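52 protein (Murid herpesvirus 4, PDB 2OA5) is an abundant tegument protein of a murine gammaherpesvirus, probably serving a structural role in the virion through self-association. Local coordinates at the interface of chains A and B. Coordinates in Å, arbitrary orientation; residue numbers count along the deposited sequence, not the author numbering. Chains: chain A/B, Hypothetical protein BQLF2.

The interface of chains A and B. Residues chain A 53, 56-57, 60, 98-100; chain B 68, 72, 89, 92-94.
The strand 93-99 of each chain pairs antiparallel with its counterpart: A:Val98 N donates to B:Leu94 O at 3.1 Å, in the carbonyl plane. B:Leu94 N returns a bond to A:Val98 O at 2.9 Å, nearly along the C=O axis and almost straight at the hydrogen (176°). Pairing runs on past the strand end, where the backbone N of the selenomethionine A:Met100 donates to B:Leu92 O at 3.2 Å, again in the carbonyl plane. Between these bonds, A:Ser99 and B:Thr93 face each other, and the A:Ser99 CB lies 3.6 Å from the hydroxyl OG1 of B:Thr93.

Helix packing is carried chiefly by A:Leu60. Its CG stands anti to the carbonyl carbon (chi1 -71°), and its CD1 meets B:Val72 CG2 tip to tip at 3.7 Å. The same CD1 also touches CD2 of B:Leu92, the two side chains crossing obliquely, B:Leu92 having CG anti to its own backbone N (chi1 -179°). Lower on the leucine, CB rests against the CG2 branch of B:Ile68.

The hydroxyl of A:Ser57 turns back along its helix to A:Ile53 O, with OG to O at 2.6 Å and the donor above the carbonyl plane; this bond takes up the hydroxyl's hydrogen while OG sits against B:Val72, 3.4 Å from CB. Nearby, the hydroxyl OG of A:Ser56, beside its own backbone N, lies 3.2 Å from B:Leu89 CD1, with CB behind it.

Two-fold symmetry repeats the patch with the chains exchanged, consistent with a symmetric dimer within the deposited four-chain assembly. Thus helix 46-76 of chain A packs against the same helix of chain B and against the end of B helix 82-90 and the following loop, beside the intermolecular sheet.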
ATOM      1  N   ILE A  53      21.416  -3.148  -2.919  1.00 27.16           N
ATOM      2  CA  ILE A  53      21.095  -1.994  -2.085  1.00 26.98           C
ATOM      3  C   ILE A  53      20.285  -0.927  -2.829  1.00 26.57           C
ATOM      4  O   ILE A  53      19.269  -0.440  -2.336  1.00 28.50           O
ATOM      5  CB  ILE A  53      22.392  -1.335  -1.538  1.00 33.64           C
ATOM      6  CG1 ILE A  53      23.045  -2.253  -0.496  1.00 34.71           C
ATOM      7  CG2 ILE A  53      22.081   0.047  -0.982  1.00 34.97           C
ATOM      8  CD1 ILE A  53      24.350  -1.705   0.091  1.00 36.19           C
ATOM      9  N   SER A  56      16.800  -2.481  -4.062  1.00 28.68           N
ATOM     10  CA  SER A  56      15.922  -2.703  -2.914  1.00 29.05           C
ATOM     11  C   SER A  56      15.409  -1.362  -2.402  1.00 29.48           C
ATOM     12  O   SER A  56      14.227  -1.207  -2.090  1.00 27.47           O
ATOM     13  CB  SER A  56      16.668  -3.437  -1.798  1.00 26.77           C
ATOM     14  OG  SER A  56      17.016  -4.751  -2.199  1.00 29.84           O
ATOM     15  N   SER A  57      16.306  -0.385  -2.334  1.00 33.48           N
ATOM     16  CA  SER A  57      15.939   0.934  -1.859  1.00 33.01           C
ATOM     17  C   SER A  57      14.912   1.564  -2.784  1.00 34.64           C
ATOM     18  O   SER A  57      13.972   2.222  -2.328  1.00 36.14           O
ATOM     19  CB  SER A  57      17.179   1.819  -1.755  1.00 31.96           C
ATOM     20  OG  SER A  57      18.073   1.287  -0.795  1.00 35.47           O
ATOM     21  N   LEU A  60      11.516  -0.016  -2.081  1.00 29.73           N
ATOM     22  CA  LEU A  60      11.005   0.551  -0.825  1.00 29.20           C
ATOM     23  C   LEU A  60      10.578   1.990  -1.079  1.00 28.29           C
ATOM     24  O   LEU A  60       9.509   2.407  -0.651  1.00 30.26           O
ATOM     25  CB  LEU A  60      12.073   0.522   0.271  1.00 29.28           C
ATOM     26  CG  LEU A  60      12.384  -0.887   0.784  1.00 29.51           C
ATOM     27  CD1 LEU A  60      13.570  -0.871   1.734  1.00 30.52           C
ATOM     28  CD2 LEU A  60      11.141  -1.486   1.456  1.00 29.19           C
ATOM     29  N   VAL A  98       7.572   1.462   5.674  1.00 33.13           N
ATOM     30  CA  VAL A  98       7.726   0.661   4.461  1.00 34.54           C
ATOM     31  C   VAL A  98       8.483  -0.601   4.839  1.00 34.26           C
ATOM     32  O   VAL A  98       9.412  -0.567   5.649  1.00 35.18           O
ATOM     33  CB  VAL A  98       8.510   1.400   3.345  1.00 34.93           C
ATOM     34  CG1 VAL A  98       7.782   2.649   2.937  1.00 35.30           C
ATOM     35  CG2 VAL A  98       9.890   1.747   3.820  1.00 37.35           C
ATOM     36  N   SER A  99       8.062  -1.721   4.262  1.00 31.17           N
ATOM     37  CA  SER A  99       8.686  -3.007   4.531  1.00 31.00           C
ATOM     38  C   SER A  99       8.748  -3.787   3.237  1.00 31.92           C
ATOM     39  O   SER A  99       7.859  -3.684   2.378  1.00 31.32           O
ATOM     40  CB  SER A  99       7.866  -3.805   5.525  1.00 33.34           C
ATOM     41  OG  SER A  99       6.718  -4.298   4.872  1.00 40.75           O
HETATM   42  N   MSE A 100       9.792  -4.600   3.120  1.00 29.73           N
HETATM   43  CA  MSE A 100      10.020  -5.385   1.932  1.00 30.86           C
HETATM   44  C   MSE A 100       8.867  -6.351   1.659  1.00 30.13           C
HETATM   45  O   MSE A 100       8.527  -6.615   0.501  1.00 26.42           O
HETATM   46  CB  MSE A 100      11.391  -6.078   2.061  1.00 37.76           C
HETATM   47  CG  MSE A 100      12.584  -5.112   1.859  1.00 42.07           C
HETATM   48 SE   MSE A 100      12.846  -4.836  -0.060  1.00 45.88          SE
HETATM   49  CE  MSE A 100      13.626  -3.088  -0.261  1.00 49.71           C
TER
ATOM     50  N   ILE B  68      15.585   6.303   3.091  1.00 31.35           N
ATOM     51  CA  ILE B  68      15.414   4.860   2.994  1.00 30.33           C
ATOM     52  C   ILE B  68      16.704   4.170   2.545  1.00 30.67           C
ATOM     53  O   ILE B  68      17.121   3.171   3.125  1.00 37.52           O
ATOM     54  CB  ILE B  68      14.268   4.520   2.014  1.00 28.06           C
ATOM     55  CG1 ILE B  68      12.925   4.739   2.718  1.00 27.75           C
ATOM     56  CG2 ILE B  68      14.403   3.091   1.513  1.00 27.43           C
ATOM     57  CD1 ILE B  68      11.759   4.969   1.782  1.00 28.16           C
ATOM     58  N   VAL B  72      18.972   1.292   4.411  1.00 39.15           N
ATOM     59  CA  VAL B  72      19.190   0.016   3.751  1.00 37.28           C
ATOM     60  C   VAL B  72      20.703  -0.189   3.714  1.00 38.39           C
ATOM     61  O   VAL B  72      21.195  -1.273   4.009  1.00 36.44           O
ATOM     62  CB  VAL B  72      18.600   0.011   2.309  1.00 36.39           C
ATOM     63  CG1 VAL B  72      18.972  -1.289   1.584  1.00 31.09           C
ATOM     64  CG2 VAL B  72      17.078   0.160   2.379  1.00 32.05           C
ATOM     65  N   LEU B  89      16.990  -8.410   4.206  1.00 38.72           N
ATOM     66  CA  LEU B  89      16.065  -7.481   3.573  1.00 37.78           C
ATOM     67  C   LEU B  89      14.625  -7.959   3.640  1.00 36.83           C
ATOM     68  O   LEU B  89      13.710  -7.148   3.784  1.00 34.95           O
ATOM     69  CB  LEU B  89      16.444  -7.253   2.110  1.00 37.83           C
ATOM     70  CG  LEU B  89      17.767  -6.528   1.887  1.00 38.37           C
ATOM     71  CD1 LEU B  89      18.015  -6.369   0.399  1.00 38.05           C
ATOM     72  CD2 LEU B  89      17.729  -5.182   2.565  1.00 37.08           C
ATOM     73  N   LEU B  92      12.997  -6.786   6.633  1.00 39.41           N
ATOM     74  CA  LEU B  92      13.247  -5.369   6.848  1.00 38.30           C
ATOM     75  C   LEU B  92      12.000  -4.490   6.892  1.00 38.17           C
ATOM     76  O   LEU B  92      11.105  -4.593   6.043  1.00 36.57           O
ATOM     77  CB  LEU B  92      14.201  -4.830   5.769  1.00 39.36           C
ATOM     78  CG  LEU B  92      14.542  -3.345   5.940  1.00 38.57           C
ATOM     79  CD1 LEU B  92      15.459  -3.217   7.146  1.00 41.53           C
ATOM     80  CD2 LEU B  92      15.222  -2.776   4.712  1.00 34.27           C
ATOM     81  N   THR B  93      11.953  -3.629   7.902  1.00 37.90           N
ATOM     82  CA  THR B  93      10.862  -2.678   8.071  1.00 39.90           C
ATOM     83  C   THR B  93      11.530  -1.390   8.528  1.00 41.14           C
ATOM     84  O   THR B  93      12.297  -1.378   9.494  1.00 41.36           O
ATOM     85  CB  THR B  93       9.836  -3.157   9.122  1.00 43.22           C
ATOM     86  OG1 THR B  93       9.311  -4.430   8.725  1.00 45.27           O
ATOM     87  CG2 THR B  93       8.673  -2.158   9.238  1.00 41.99           C
ATOM     88  N   LEU B  94      11.270  -0.305   7.812  1.00 41.86           N
ATOM     89  CA  LEU B  94      11.875   0.967   8.151  1.00 42.74           C
ATOM     90  C   LEU B  94      10.801   1.971   8.445  1.00 44.13           C
ATOM     91  O   LEU B  94       9.669   1.840   7.984  1.00 41.98           O
ATOM     92  CB  LEU B  94      12.676   1.526   6.977  1.00 43.33           C
ATOM     93  CG  LEU B  94      13.736   0.738   6.217  1.00 44.53           C
ATOM     94  CD1 LEU B  94      14.331   1.651   5.152  1.00 43.69           C
ATOM     95  CD2 LEU B  94      14.821   0.247   7.160  1.00 45.83           C
TER